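Local atomic coordinates of GphF Dehydratase 1 (Archangium violaceum, PDB entry 6MBF), a protein that catalyses dehydration as a dehydratase domain of the gephyronic acid polyketide synthase and probably also carries out the olefin rearrangement of that pathway. Residues P10-R15 against A58-S63; W42-I47 against H220-V225; R170-R175 against F207-A212. All blocks are in the same frame, centred on the assembly; numbering follows the deposited sequence. Where two conformers were deposited one is given.

Interaction 1. Residues P10-R15 against A58-S63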
ATOM      1  N   PRO A  10      -8.026  -4.442  11.310  1.00 20.09           N
ATOM      2  CA  PRO A  10      -7.164  -3.525  12.083  1.00 19.09           C
ATOM      3  C   PRO A  10      -7.150  -2.098  11.562  1.00 17.75           C
ATOM      4  O   PRO A  10      -6.731  -1.194  12.301  1.00 22.82           O
ATOM      5  CB  PRO A  10      -5.768  -4.161  11.962  1.00 27.43           C
ATOM      6  CG  PRO A  10      -5.999  -5.558  11.490  1.00 26.05           C
ATOM      7  CD  PRO A  10      -7.254  -5.513  10.663  1.00 19.15           C
ATOM      8  N   LEU A  11      -7.569  -1.866  10.320  1.00 16.58           N
ATOM      9  CA  LEU A  11      -7.621  -0.528   9.739  1.00 18.80           C
ATOM     10  C   LEU A  11      -9.036  -0.061   9.427  1.00 16.26           C
ATOM     11  O   LEU A  11      -9.368   1.108   9.671  1.00 17.76           O
ATOM     12  CB  LEU A  11      -6.774  -0.503   8.459  1.00 14.72           C
ATOM     13  CG  LEU A  11      -5.289  -0.794   8.664  1.00 16.46           C
ATOM     14  CD1 LEU A  11      -4.654  -1.103   7.319  1.00 19.54           C
ATOM     15  CD2 LEU A  11      -4.612   0.398   9.326  1.00 15.63           C
ATOM     16  N   LEU A  12      -9.879  -0.955   8.895  1.00 15.94           N
ATOM     17  CA  LEU A  12     -11.271  -0.624   8.610  1.00 19.54           C
ATOM     18  C   LEU A  12     -12.061  -0.350   9.883  1.00 23.54           C
ATOM     19  O   LEU A  12     -12.988   0.470   9.885  1.00 24.78           O
ATOM     20  CB  LEU A  12     -11.940  -1.775   7.858  1.00 27.55           C
ATOM     21  CG  LEU A  12     -12.056  -1.781   6.343  1.00 32.83           C
ATOM     22  CD1 LEU A  12     -13.011  -2.902   5.956  1.00 23.22           C
ATOM     23  CD2 LEU A  12     -12.545  -0.447   5.825  1.00 22.29           C
ATOM     24  N   GLY A  13     -11.743  -1.060  10.955  1.00 22.47           N
ATOM     25  CA  GLY A  13     -12.567  -0.989  12.151  1.00 23.45           C
ATOM     26  C   GLY A  13     -13.782  -1.874  11.988  1.00 27.61           C
ATOM     27  O   GLY A  13     -13.675  -3.016  11.527  1.00 34.53           O
ATOM     28  N   ARG A  14     -14.952  -1.347  12.336  1.00 20.54           N
ATOM     29  CA  ARG A  14     -16.189  -2.110  12.290  1.00 23.36           C
ATOM     30  C   ARG A  14     -17.182  -1.444  11.349  1.00 22.44           C
ATOM     31  O   ARG A  14     -17.185  -0.217  11.188  1.00 19.92           O
ATOM     32  CB  ARG A  14     -16.809  -2.241  13.689  1.00 24.34           C
ATOM     33  CG  ARG A  14     -17.023  -0.908  14.384  1.00 28.93           C
ATOM     34  CD  ARG A  14     -17.635  -1.087  15.766  1.00 48.56           C
ATOM     35  NE  ARG A  14     -19.007  -1.575  15.671  1.00 54.31           N
ATOM     36  CZ  ARG A  14     -20.081  -0.794  15.732  1.00 35.07           C
ATOM     37  NH1 ARG A  14     -19.949   0.515  15.907  1.00 36.51           N
ATOM     38  NH2 ARG A  14     -21.288  -1.330  15.624  1.00 33.06           N
ATOM     39  N   ARG A  15     -18.028  -2.261  10.720  1.00 20.31           N
ATOM     40  CA  ARG A  15     -19.110  -1.698   9.927  1.00 18.71           C
ATOM     41  C   ARG A  15     -20.190  -1.154  10.855  1.00 21.47           C
ATOM     42  O   ARG A  15     -20.624  -1.839  11.787  1.00 21.53           O
ATOM     43  CB  ARG A  15     -19.707  -2.733   8.974  1.00 20.81           C
ATOM     44  CG  ARG A  15     -20.689  -2.104   8.001  1.00 21.87           C
ATOM     45  CD  ARG A  15     -21.204  -3.088   6.978  1.00 23.07           C
ATOM     46  NE  ARG A  15     -22.357  -2.529   6.281  1.00 26.35           N
ATOM     47  CZ  ARG A  15     -23.236  -3.247   5.592  1.00 27.26           C
ATOM     48  NH1 ARG A  15     -23.097  -4.563   5.507  1.00 31.38           N
ATOM     49  NH2 ARG A  15     -24.266  -2.648   5.008  1.00 28.90           N
ATOM     50  N   ALA A  58      -9.376  -0.624   1.143  1.00 13.55           N
ATOM     51  CA  ALA A  58     -10.287  -0.794   0.015  1.00 13.64           C
ATOM     52  C   ALA A  58     -10.477  -2.266  -0.340  1.00 15.53           C
ATOM     53  O   ALA A  58     -11.603  -2.698  -0.618  1.00 15.85           O
ATOM     54  CB  ALA A  58      -9.782  -0.007  -1.191  1.00 13.55           C
ATOM     55  N   LEU A  59      -9.395  -3.051  -0.345  1.00 14.64           N
ATOM     56  CA  LEU A  59      -9.536  -4.486  -0.588  1.00 14.31           C
ATOM     57  C   LEU A  59     -10.393  -5.138   0.484  1.00 18.56           C
ATOM     58  O   LEU A  59     -11.240  -5.992   0.186  1.00 14.98           O
ATOM     59  CB  LEU A  59      -8.160  -5.155  -0.631  1.00 12.75           C
ATOM     60  CG  LEU A  59      -7.243  -4.796  -1.790  1.00 11.88           C
ATOM     61  CD1 LEU A  59      -5.821  -5.168  -1.416  1.00 13.38           C
ATOM     62  CD2 LEU A  59      -7.687  -5.515  -3.078  1.00 16.18           C
ATOM     63  N   ALA A  60     -10.186  -4.739   1.739  1.00 14.47           N
ATOM     64  CA  ALA A  60     -10.954  -5.287   2.846  1.00 13.79           C
ATOM     65  C   ALA A  60     -12.420  -4.891   2.734  1.00 15.66           C
ATOM     66  O   ALA A  60     -13.307  -5.710   3.001  1.00 16.58           O
ATOM     67  CB  ALA A  60     -10.350  -4.822   4.174  1.00 16.87           C
ATOM     68  N   ALA A  61     -12.687  -3.651   2.316  1.00 15.22           N
ATOM     69  CA  ALA A  61     -14.064  -3.228   2.085  1.00 19.71           C
ATOM     70  C   ALA A  61     -14.686  -4.003   0.935  1.00 19.77           C
ATOM     71  O   ALA A  61     -15.853  -4.403   1.009  1.00 18.50           O
ATOM     72  CB  ALA A  61     -14.124  -1.725   1.806  1.00 15.94           C
ATOM     73  N   ALA A  62     -13.923  -4.222  -0.142  1.00 15.72           N
ATOM     74  CA  ALA A  62     -14.435  -5.023  -1.251  1.00 19.52           C
ATOM     75  C   ALA A  62     -14.841  -6.410  -0.775  1.00 17.73           C
ATOM     76  O   ALA A  62     -15.887  -6.938  -1.180  1.00 18.06           O
ATOM     77  CB  ALA A  62     -13.384  -5.129  -2.354  1.00 17.70           C
ATOM     78  N   SER A  63     -14.027  -7.014   0.095  1.00 15.59           N
ATOM     79  CA  SER A  63     -14.318  -8.366   0.554  1.00 17.74           C
ATOM     80  C   SER A  63     -15.597  -8.408   1.377  1.00 19.92           C
ATOM     81  O   SER A  63     -16.386  -9.355   1.266  1.00 21.61           O
ATOM     82  CB  SER A  63     -13.148  -8.908   1.369  1.00 20.94           C
ATOM     83  OG  SER A  63     -13.398 -10.247   1.772  1.00 22.92           O
TER

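Interaction 2. Residues W42-I47 against H220-V225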
ATOM      1  N   TRP A  42       8.228   7.799   8.059  1.00 15.49           N
ATOM      2  CA  TRP A  42       8.327   9.238   8.235  1.00 17.65           C
ATOM      3  C   TRP A  42       8.679   9.919   6.921  1.00 17.55           C
ATOM      4  O   TRP A  42       9.341   9.340   6.055  1.00 18.99           O
ATOM      5  CB  TRP A  42       9.384   9.611   9.297  1.00 16.25           C
ATOM      6  CG  TRP A  42       9.273   8.794  10.524  1.00 16.36           C
ATOM      7  CD1 TRP A  42       8.467   9.034  11.601  1.00 26.07           C
ATOM      8  CD2 TRP A  42       9.987   7.588  10.815  1.00 21.11           C
ATOM      9  NE1 TRP A  42       8.636   8.048  12.543  1.00 27.89           N
ATOM     10  CE2 TRP A  42       9.564   7.150  12.084  1.00 25.25           C
ATOM     11  CE3 TRP A  42      10.949   6.841  10.127  1.00 26.37           C
ATOM     12  CZ2 TRP A  42      10.069   5.995  12.678  1.00 21.80           C
ATOM     13  CZ3 TRP A  42      11.450   5.698  10.721  1.00 26.02           C
ATOM     14  CH2 TRP A  42      11.007   5.284  11.982  1.00 24.82           C
ATOM     15  N   VAL A  43       8.212  11.158   6.783  1.00 18.40           N
ATOM     16  CA  VAL A  43       8.650  12.069   5.732  1.00 18.48           C
ATOM     17  C   VAL A  43       8.841  13.435   6.378  1.00 17.91           C
ATOM     18  O   VAL A  43       7.928  13.947   7.039  1.00 18.82           O
ATOM     19  CB  VAL A  43       7.647  12.163   4.561  1.00 20.45           C
ATOM     20  CG1 VAL A  43       8.240  12.989   3.427  1.00 27.90           C
ATOM     21  CG2 VAL A  43       7.244  10.772   4.049  1.00 27.33           C
ATOM     22  N   TYR A  44      10.032  14.014   6.217  1.00 18.41           N
ATOM     23  CA  TYR A  44      10.349  15.292   6.847  1.00 21.59           C
ATOM     24  C   TYR A  44      10.057  15.248   8.348  1.00 19.75           C
ATOM     25  O   TYR A  44       9.467  16.171   8.914  1.00 23.27           O
ATOM     26  CB  TYR A  44       9.584  16.439   6.180  1.00 21.38           C
ATOM     27  CG  TYR A  44       9.863  16.582   4.702  1.00 22.83           C
ATOM     28  CD1 TYR A  44       8.844  16.434   3.766  1.00 23.00           C
ATOM     29  CD2 TYR A  44      11.147  16.838   4.241  1.00 33.46           C
ATOM     30  CE1 TYR A  44       9.091  16.558   2.415  1.00 23.53           C
ATOM     31  CE2 TYR A  44      11.408  16.962   2.883  1.00 30.71           C
ATOM     32  CZ  TYR A  44      10.377  16.818   1.976  1.00 35.21           C
ATOM     33  OH  TYR A  44      10.625  16.937   0.626  1.00 41.79           O
ATOM     34  N   ASP A  45      10.445  14.143   8.988  1.00 18.82           N
ATOM     35  CA  ASP A  45      10.334  13.893  10.426  1.00 19.20           C
ATOM     36  C   ASP A  45       8.895  13.774  10.930  1.00 21.04           C
ATOM     37  O   ASP A  45       8.692  13.628  12.144  1.00 28.30           O
ATOM     38  CB  ASP A  45      11.062  14.960  11.255  1.00 22.79           C
ATOM     39  CG  ASP A  45      12.570  14.904  11.075  1.00 31.03           C
ATOM     40  OD1 ASP A  45      13.084  13.835  10.677  1.00 36.30           O
ATOM     41  OD2 ASP A  45      13.242  15.924  11.328  1.00 34.72           O
ATOM     42  N   ALA A  46       7.895  13.828  10.059  1.00 16.83           N
ATOM     43  CA  ALA A  46       6.515  13.610  10.466  1.00 17.93           C
ATOM     44  C   ALA A  46       6.141  12.155  10.230  1.00 16.05           C
ATOM     45  O   ALA A  46       6.592  11.540   9.258  1.00 18.36           O
ATOM     46  CB  ALA A  46       5.569  14.523   9.684  1.00 17.24           C
ATOM     47  N   ILE A  47       5.332  11.602  11.129  1.00 17.61           N
ATOM     48  CA  ILE A  47       4.797  10.260  10.917  1.00 16.95           C
ATOM     49  C   ILE A  47       3.715  10.342   9.849  1.00 16.85           C
ATOM     50  O   ILE A  47       2.707  11.032  10.031  1.00 17.26           O
ATOM     51  CB  ILE A  47       4.231   9.678  12.218  1.00 15.67           C
ATOM     52  CG1 ILE A  47       5.284   9.685  13.324  1.00 17.17           C
ATOM     53  CG2 ILE A  47       3.698   8.260  11.969  1.00 17.00           C
ATOM     54  CD1 ILE A  47       4.693   9.519  14.717  1.00 17.08           C
ATOM     55  N   HIS A 220      17.376  10.303  -3.041  1.00 21.50           N
ATOM     56  CA  HIS A 220      16.248   9.962  -2.188  1.00 25.00           C
ATOM     57  C   HIS A 220      15.787  11.132  -1.322  1.00 23.29           C
ATOM     58  O   HIS A 220      14.852  10.967  -0.531  1.00 24.82           O
ATOM     59  CB  HIS A 220      16.592   8.749  -1.311  1.00 26.31           C
ATOM     60  CG  HIS A 220      17.602   9.036  -0.247  1.00 29.38           C
ATOM     61  ND1 HIS A 220      18.857   9.532  -0.526  1.00 32.26           N
ATOM     62  CD2 HIS A 220      17.543   8.895   1.100  1.00 29.32           C
ATOM     63  CE1 HIS A 220      19.528   9.685   0.601  1.00 28.38           C
ATOM     64  NE2 HIS A 220      18.755   9.304   1.603  1.00 29.76           N
ATOM     65  N   ARG A 221      16.400  12.310  -1.454  1.00 21.53           N
ATOM     66  CA  ARG A 221      15.806  13.504  -0.867  1.00 24.87           C
ATOM     67  C   ARG A 221      14.565  13.904  -1.664  1.00 24.34           C
ATOM     68  O   ARG A 221      14.489  13.686  -2.875  1.00 26.50           O
ATOM     69  CB  ARG A 221      16.814  14.660  -0.834  1.00 29.42           C
ATOM     70  CG  ARG A 221      16.386  15.803   0.085  1.00 63.06           C
ATOM     71  CD  ARG A 221      17.372  16.970   0.105  1.00 55.80           C
ATOM     72  NE  ARG A 221      17.126  17.937  -0.964  1.00 59.74           N
ATOM     73  CZ  ARG A 221      16.078  18.757  -1.013  1.00 56.15           C
ATOM     74  NH1 ARG A 221      15.154  18.728  -0.061  1.00 65.51           N
ATOM     75  NH2 ARG A 221      15.944  19.601  -2.023  1.00 75.18           N
ATOM     76  N   GLU A 222      13.580  14.499  -0.970  1.00 28.18           N
ATOM     77  CA  GLU A 222      12.250  14.738  -1.532  1.00 24.70           C
ATOM     78  C   GLU A 222      11.725  13.419  -2.095  1.00 19.61           C
ATOM     79  O   GLU A 222      11.527  13.295  -3.314  1.00 20.57           O
ATOM     80  CB  GLU A 222      12.274  15.804  -2.630  1.00 30.83           C
ATOM     81  CG  GLU A 222      13.098  17.037  -2.318  1.00 51.41           C
ATOM     82  CD  GLU A 222      13.547  17.749  -3.581  1.00 65.08           C
ATOM     83  OE1 GLU A 222      14.749  17.670  -3.928  1.00 60.64           O
ATOM     84  OE2 GLU A 222      12.688  18.369  -4.243  1.00 67.07           O
ATOM     85  N   PRO A 223      11.481  12.428  -1.242  1.00 22.35           N
ATOM     86  CA  PRO A 223      11.331  11.053  -1.731  1.00 18.84           C
ATOM     87  C   PRO A 223      10.012  10.828  -2.450  1.00 18.07           C
ATOM     88  O   PRO A 223       9.013  11.510  -2.206  1.00 19.11           O
ATOM     89  CB  PRO A 223      11.405  10.222  -0.448  1.00 23.09           C
ATOM     90  CG  PRO A 223      10.837  11.132   0.591  1.00 18.86           C
ATOM     91  CD  PRO A 223      11.322  12.508   0.222  1.00 25.90           C
ATOM     92  N   PHE A 224      10.025   9.845  -3.348  1.00 17.91           N
ATOM     93  CA  PHE A 224       8.825   9.493  -4.091  1.00 20.47           C
ATOM     94  C   PHE A 224       7.767   8.900  -3.169  1.00 17.71           C
ATOM     95  O   PHE A 224       8.069   8.098  -2.280  1.00 20.88           O
ATOM     96  CB  PHE A 224       9.164   8.506  -5.206  1.00 16.29           C
ATOM     97  CG  PHE A 224       9.975   9.115  -6.314  1.00 17.53           C
ATOM     98  CD1 PHE A 224       9.352   9.812  -7.346  1.00 18.71           C
ATOM     99  CD2 PHE A 224      11.356   9.023  -6.311  1.00 16.79           C
ATOM    100  CE1 PHE A 224      10.102  10.393  -8.361  1.00 18.68           C
ATOM    101  CE2 PHE A 224      12.108   9.605  -7.323  1.00 21.77           C
ATOM    102  CZ  PHE A 224      11.484  10.286  -8.342  1.00 17.62           C
ATOM    103  N   VAL A 225       6.520   9.298  -3.402  1.00 18.78           N
ATOM    104  CA  VAL A 225       5.363   8.849  -2.635  1.00 25.24           C
ATOM    105  C   VAL A 225       4.300   8.345  -3.606  1.00 18.32           C
ATOM    106  O   VAL A 225       4.065   8.985  -4.640  1.00 19.69           O
ATOM    107  CB  VAL A 225       4.824   9.992  -1.759  1.00 27.62           C
ATOM    108  CG1 VAL A 225       3.496   9.621  -1.140  1.00 31.52           C
ATOM    109  CG2 VAL A 225       5.844  10.342  -0.683  1.00 36.44           C
TER

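Interaction 3. Residues R170-R175 against F207-A212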
ATOM      1  N   ARG A 170      14.162  -9.333   0.888  0.52 12.44           N
ATOM      2  CA  ARG A 170      15.281 -10.223   1.163  0.52 19.14           C
ATOM      3  C   ARG A 170      16.324 -10.182   0.058  0.52 21.45           C
ATOM      4  O   ARG A 170      17.528 -10.154   0.341  0.52 17.93           O
ATOM      5  CB  ARG A 170      14.780 -11.657   1.360  0.52 20.84           C
ATOM      6  CG  ARG A 170      13.771 -11.792   2.484  0.52 25.07           C
ATOM      7  CD  ARG A 170      14.216 -10.997   3.702  0.52 27.52           C
ATOM      8  NE  ARG A 170      13.130 -10.789   4.652  0.52 31.64           N
ATOM      9  CZ  ARG A 170      13.016  -9.711   5.418  0.52 28.24           C
ATOM     10  NH1 ARG A 170      11.999  -9.600   6.258  0.52 18.90           N
ATOM     11  NH2 ARG A 170      13.914  -8.737   5.328  0.52 22.30           N
ATOM     12  N   HIS A 171      15.875 -10.153  -1.195  1.00 18.04           N
ATOM     13  CA  HIS A 171      16.765 -10.170  -2.348  1.00 18.25           C
ATOM     14  C   HIS A 171      16.129  -9.324  -3.439  1.00 17.96           C
ATOM     15  O   HIS A 171      14.902  -9.257  -3.546  1.00 17.54           O
ATOM     16  CB  HIS A 171      17.010 -11.601  -2.849  1.00 17.64           C
ATOM     17  CG  HIS A 171      17.721 -11.674  -4.167  1.00 30.14           C
ATOM     18  ND1 HIS A 171      19.090 -11.560  -4.284  1.00 37.14           N
ATOM     19  CD2 HIS A 171      17.249 -11.851  -5.424  1.00 32.94           C
ATOM     20  CE1 HIS A 171      19.431 -11.661  -5.557  1.00 26.54           C
ATOM     21  NE2 HIS A 171      18.332 -11.838  -6.271  1.00 31.56           N
ATOM     22  N   LEU A 172      16.966  -8.671  -4.242  1.00 15.74           N
ATOM     23  CA  LEU A 172      16.469  -7.845  -5.333  1.00 16.17           C
ATOM     24  C   LEU A 172      17.519  -7.855  -6.431  1.00 18.72           C
ATOM     25  O   LEU A 172      18.701  -7.636  -6.149  1.00 17.79           O
ATOM     26  CB  LEU A 172      16.178  -6.408  -4.869  1.00 14.69           C
ATOM     27  CG  LEU A 172      15.602  -5.445  -5.924  1.00 16.79           C
ATOM     28  CD1 LEU A 172      14.211  -5.892  -6.419  1.00 17.19           C
ATOM     29  CD2 LEU A 172      15.539  -4.022  -5.399  1.00 18.53           C
ATOM     30  N   GLU A 173      17.099  -8.131  -7.662  1.00 17.08           N
ATOM     31  CA  GLU A 173      18.004  -8.061  -8.800  1.00 21.11           C
ATOM     32  C   GLU A 173      17.351  -7.274  -9.922  1.00 21.55           C
ATOM     33  O   GLU A 173      16.135  -7.350 -10.123  1.00 18.10           O
ATOM     34  CB  GLU A 173      18.406  -9.453  -9.296  1.00 25.25           C
ATOM     35  CG  GLU A 173      17.273 -10.284  -9.862  1.00 23.57           C
ATOM     36  CD  GLU A 173      17.737 -11.666 -10.260  1.00 36.61           C
ATOM     37  OE1 GLU A 173      18.153 -12.426  -9.360  1.00 33.33           O
ATOM     38  OE2 GLU A 173      17.707 -11.984 -11.466  1.00 35.04           O
ATOM     39  N   ARG A 174      18.156  -6.506 -10.647  1.00 19.07           N
ATOM     40  CA  ARG A 174      17.615  -5.620 -11.661  1.00 16.39           C
ATOM     41  C   ARG A 174      18.250  -5.881 -13.020  1.00 24.13           C
ATOM     42  O   ARG A 174      19.358  -6.414 -13.132  1.00 21.56           O
ATOM     43  CB  ARG A 174      17.807  -4.150 -11.277  1.00 19.91           C
ATOM     44  CG  ARG A 174      19.256  -3.680 -11.244  1.00 30.37           C
ATOM     45  CD  ARG A 174      19.325  -2.165 -11.023  1.00 33.07           C
ATOM     46  NE  ARG A 174      18.564  -1.426 -12.033  1.00 37.43           N
ATOM     47  CZ  ARG A 174      18.203  -0.149 -11.918  1.00 52.42           C
ATOM     48  NH1 ARG A 174      18.530   0.539 -10.831  1.00 29.41           N
ATOM     49  NH2 ARG A 174      17.507   0.440 -12.884  1.00 37.60           N
ATOM     50  N   ARG A 175      17.511  -5.502 -14.056  1.00 19.84           N
ATOM     51  CA  ARG A 175      18.006  -5.532 -15.429  1.00 18.83           C
ATOM     52  C   ARG A 175      17.240  -4.470 -16.197  1.00 19.16           C
ATOM     53  O   ARG A 175      16.018  -4.575 -16.336  1.00 19.50           O
ATOM     54  CB  ARG A 175      17.814  -6.910 -16.060  1.00 20.03           C
ATOM     55  CG  ARG A 175      17.980  -6.924 -17.566  1.00 23.87           C
ATOM     56  CD  ARG A 175      19.408  -7.234 -17.973  1.00 54.70           C
ATOM     57  NE  ARG A 175      19.801  -8.591 -17.606  1.00 60.53           N
ATOM     58  CZ  ARG A 175      20.887  -9.202 -18.067  1.00 60.50           C
ATOM     59  NH1 ARG A 175      21.684  -8.581 -18.924  1.00 64.20           N
ATOM     60  NH2 ARG A 175      21.176 -10.438 -17.679  1.00 49.24           N
ATOM     61  N   PHE A 207       6.633  -2.121  -3.202  1.00 11.52           N
ATOM     62  CA  PHE A 207       6.813  -0.770  -3.721  1.00 16.57           C
ATOM     63  C   PHE A 207       8.220  -0.259  -3.434  1.00 14.65           C
ATOM     64  O   PHE A 207       8.790   0.471  -4.252  1.00 13.63           O
ATOM     65  CB  PHE A 207       5.755   0.172  -3.136  1.00 15.36           C
ATOM     66  CG  PHE A 207       4.336  -0.100  -3.612  1.00 12.91           C
ATOM     67  CD1 PHE A 207       4.048  -1.117  -4.523  1.00 13.76           C
ATOM     68  CD2 PHE A 207       3.287   0.665  -3.125  1.00 16.37           C
ATOM     69  CE1 PHE A 207       2.721  -1.354  -4.949  1.00 14.25           C
ATOM     70  CE2 PHE A 207       1.975   0.437  -3.542  1.00 17.61           C
ATOM     71  CZ  PHE A 207       1.691  -0.566  -4.447  1.00 12.73           C
ATOM     72  N   GLN A 208       8.817  -0.668  -2.306  1.00 13.08           N
ATOM     73  CA  GLN A 208      10.187  -0.250  -2.016  1.00 15.33           C
ATOM     74  C   GLN A 208      11.192  -0.853  -3.001  1.00 16.83           C
ATOM     75  O   GLN A 208      12.261  -0.269  -3.221  1.00 14.32           O
ATOM     76  CB  GLN A 208      10.557  -0.601  -0.572  1.00 14.26           C
ATOM     77  CG  GLN A 208       9.906   0.304   0.490  1.00 11.67           C
ATOM     78  CD  GLN A 208      10.690   0.289   1.774  1.00 18.52           C
ATOM     79  OE1 GLN A 208      11.908   0.497   1.762  1.00 16.23           O
ATOM     80  NE2 GLN A 208      10.016   0.016   2.892  1.00 14.40           N
ATOM     81  N   CYS A 209      10.879  -2.009  -3.601  1.00 13.58           N
ATOM     82  CA  CYS A 209      11.694  -2.515  -4.702  1.00 15.44           C
ATOM     83  C   CYS A 209      11.738  -1.516  -5.853  1.00 12.90           C
ATOM     84  O   CYS A 209      12.784  -1.339  -6.493  1.00 15.82           O
ATOM     85  CB  CYS A 209      11.160  -3.863  -5.190  1.00 15.17           C
ATOM     86  SG  CYS A 209      11.329  -5.228  -4.013  1.00 14.83           S
ATOM     87  N   VAL A 210      10.614  -0.848  -6.133  1.00 13.63           N
ATOM     88  CA  VAL A 210      10.623   0.196  -7.156  1.00 16.68           C
ATOM     89  C   VAL A 210      11.519   1.344  -6.717  1.00 15.85           C
ATOM     90  O   VAL A 210      12.312   1.870  -7.514  1.00 15.23           O
ATOM     91  CB  VAL A 210       9.196   0.693  -7.463  1.00 17.58           C
ATOM     92  CG1 VAL A 210       9.229   1.684  -8.642  1.00 14.96           C
ATOM     93  CG2 VAL A 210       8.258  -0.460  -7.752  1.00 16.99           C
ATOM     94  N   PHE A 211      11.416   1.738  -5.441  1.00 13.18           N
ATOM     95  CA  PHE A 211      12.271   2.800  -4.905  1.00 13.63           C
ATOM     96  C   PHE A 211      13.744   2.467  -5.084  1.00 16.25           C
ATOM     97  O   PHE A 211      14.546   3.330  -5.469  1.00 15.20           O
ATOM     98  CB  PHE A 211      11.991   3.013  -3.416  1.00 18.11           C
ATOM     99  CG  PHE A 211      10.626   3.567  -3.097  1.00 15.31           C
ATOM    100  CD1 PHE A 211       9.813   4.123  -4.073  1.00 15.25           C
ATOM    101  CD2 PHE A 211      10.185   3.566  -1.782  1.00 20.80           C
ATOM    102  CE1 PHE A 211       8.571   4.652  -3.731  1.00 20.00           C
ATOM    103  CE2 PHE A 211       8.943   4.084  -1.442  1.00 18.12           C
ATOM    104  CZ  PHE A 211       8.142   4.627  -2.421  1.00 16.73           C
ATOM    105  N   ALA A 212      14.123   1.222  -4.780  1.00 16.29           N
ATOM    106  CA  ALA A 212      15.524   0.824  -4.860  1.00 15.77           C
ATOM    107  C   ALA A 212      16.057   0.953  -6.280  1.00 17.76           C
ATOM    108  O   ALA A 212      17.222   1.309  -6.479  1.00 18.89           O
ATOM    109  CB  ALA A 212      15.692  -0.610  -4.345  1.00 15.10           C
TER
HETATM  110  O   HOH W   1      19.157  -0.611  -8.248  1.00 36.14           O

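Interaction 1. Residues P10-R15 against A58-S63
The peptide plane between Ala-60 and Ala-61 presents one face to Leu-12, whose CD1 methyl stands almost straight above the nitrogen, 3.7 Å from Ala-61 N. At the border of this flat group the methyl of Ala-60 points toward the loop, and Leu-12 CD1 meets Ala-60 CB at 3.7 Å, with CG of the leucine a little farther off at 4.1 Å. Ala-61 takes a looser part, its CB lying 4.5 Å from Leu-12 CD1. With chi1 at -96°, between the staggered positions, Leu-12 lays its CD1 branch over the helix backbone. Helix 52-65 is the central helix of the first hot-dog fold, and the small alanines on this face let the leading loop 10-13 run close to it. The loop is held in turn by His-9, whose ND1 accepts from both Leu-11 N and Leu-12 N and whose side chain also touches Ala-60. Phe-26 of strand 23-30 and Arg-64 pack on Leu-12 as well. At Gly-13 the chain takes backbone angles at which a CB would press on the carbonyl oxygen of Leu-12, before Arg-14 joins Thr-27 in the sheet.

Interaction 2. Residues W42-I47 against H220-V225
Tyr-44 brings its phenol up to Glu-222, so that the hydroxyl does the touching: Tyr-44 OH lies 3.5 Å from Glu-222 CA and 3.8 Å from Glu-222 CB. The two side chains run slantwise to one another, with ring and carboxylate planes 37° apart. Both place CG anti to their carbonyl carbon (chi1 -59° in Tyr-44, -44° in Glu-222), and the glutamate carries its carboxylate away from the phenol to Arg-221. There Glu-222 OE1 sits 2.9 Å above one guanidinium face, 3.0 Å from Arg-221 NH2, a pairing of charges to which no N-H is directed. Next to Tyr-44 in the turn, Val-43 faces the 220-225 segment and brings CG1 to 4.3 Å from Pro-223 CG, a loose apolar contact. Val-43 to Ala-46 form a type I' turn, a tight hairpin with Tyr-44 at its tip, in the first hot-dog half, against the loop that leads into strand 224-234 in the second. Tyr-44 OH is hydrogen-bonded to Ala-285 O, and Pro-223 pairs through its backbone with the same residue. The polar end of Tyr-44 is satisfied by the C-terminal backbone, while its contact with Glu-222 is purely van der Waals.

Interaction 3. Residues R170-R175 against F207-A212
Leu-172 drives its two methyls into the surface of helix 200-214. CD1 of Leu-172 rests on Cys-209, 3.8 Å from SG, whereas CD2 reaches Ala-212, 3.6 Å from its CB, and lies 4.0 Å from Cys-209 O. With CG anti to the backbone nitrogen (chi1 -178°), the fork straddles positions one helical turn apart. An alanine here would lack both methyls and is likely to leave a gap between the strand and the side chains of Cys-209 and Ala-212. Farther along the strand, Arg-174 NH1 donates to a water at 2.9 Å that in turn donates to Ala-212 O; the guanidinium also binds the carbonyls of Leu-213 and Gly-176. Alternate residues turn elsewhere: His-171 NE2 gives a nearly straight bond (173°) to Glu-173 OE1 at 3.1 Å, in the ring plane and on the anti lone pair, and a classic beta bulge sets Arg-170 and His-171 opposite His-182. Gln-208 NE2 is hydrogen-bonded to Asp-204 OD2, both within an HPxxxDxxxQ signature of polyketide dehydratases. Strand 169-175 thus lines one side of the second hot-dog helix, with Leu-151 and Tyr-154 of helix 151-158 alongside and Leu-246 of strand 241-248 touching Cys-209.

Interactions 1 and 3 are buried, and each packs a leucine on the central helix of its hot-dog half, helix 52-65 or helix 200-214; interaction 1 is apolar throughout, while interaction 3 adds a water-mediated link beside its apolar core. Their centres are about 29 Å apart, on opposite sides of the chain's centre. Interaction 2 is partly exposed, joins segments from both halves and relies on van der Waals contact, with charges and carbonyls flanking it. Interactions 2 and 3 touch where Phe-224 O lies 3.5 Å from Phe-211 CZ, helix 200-214 leading on to strand 224-234. Strand 46-48 likewise leads into helix 52-65, tying interaction 2 to interaction 1 along the chain without touching.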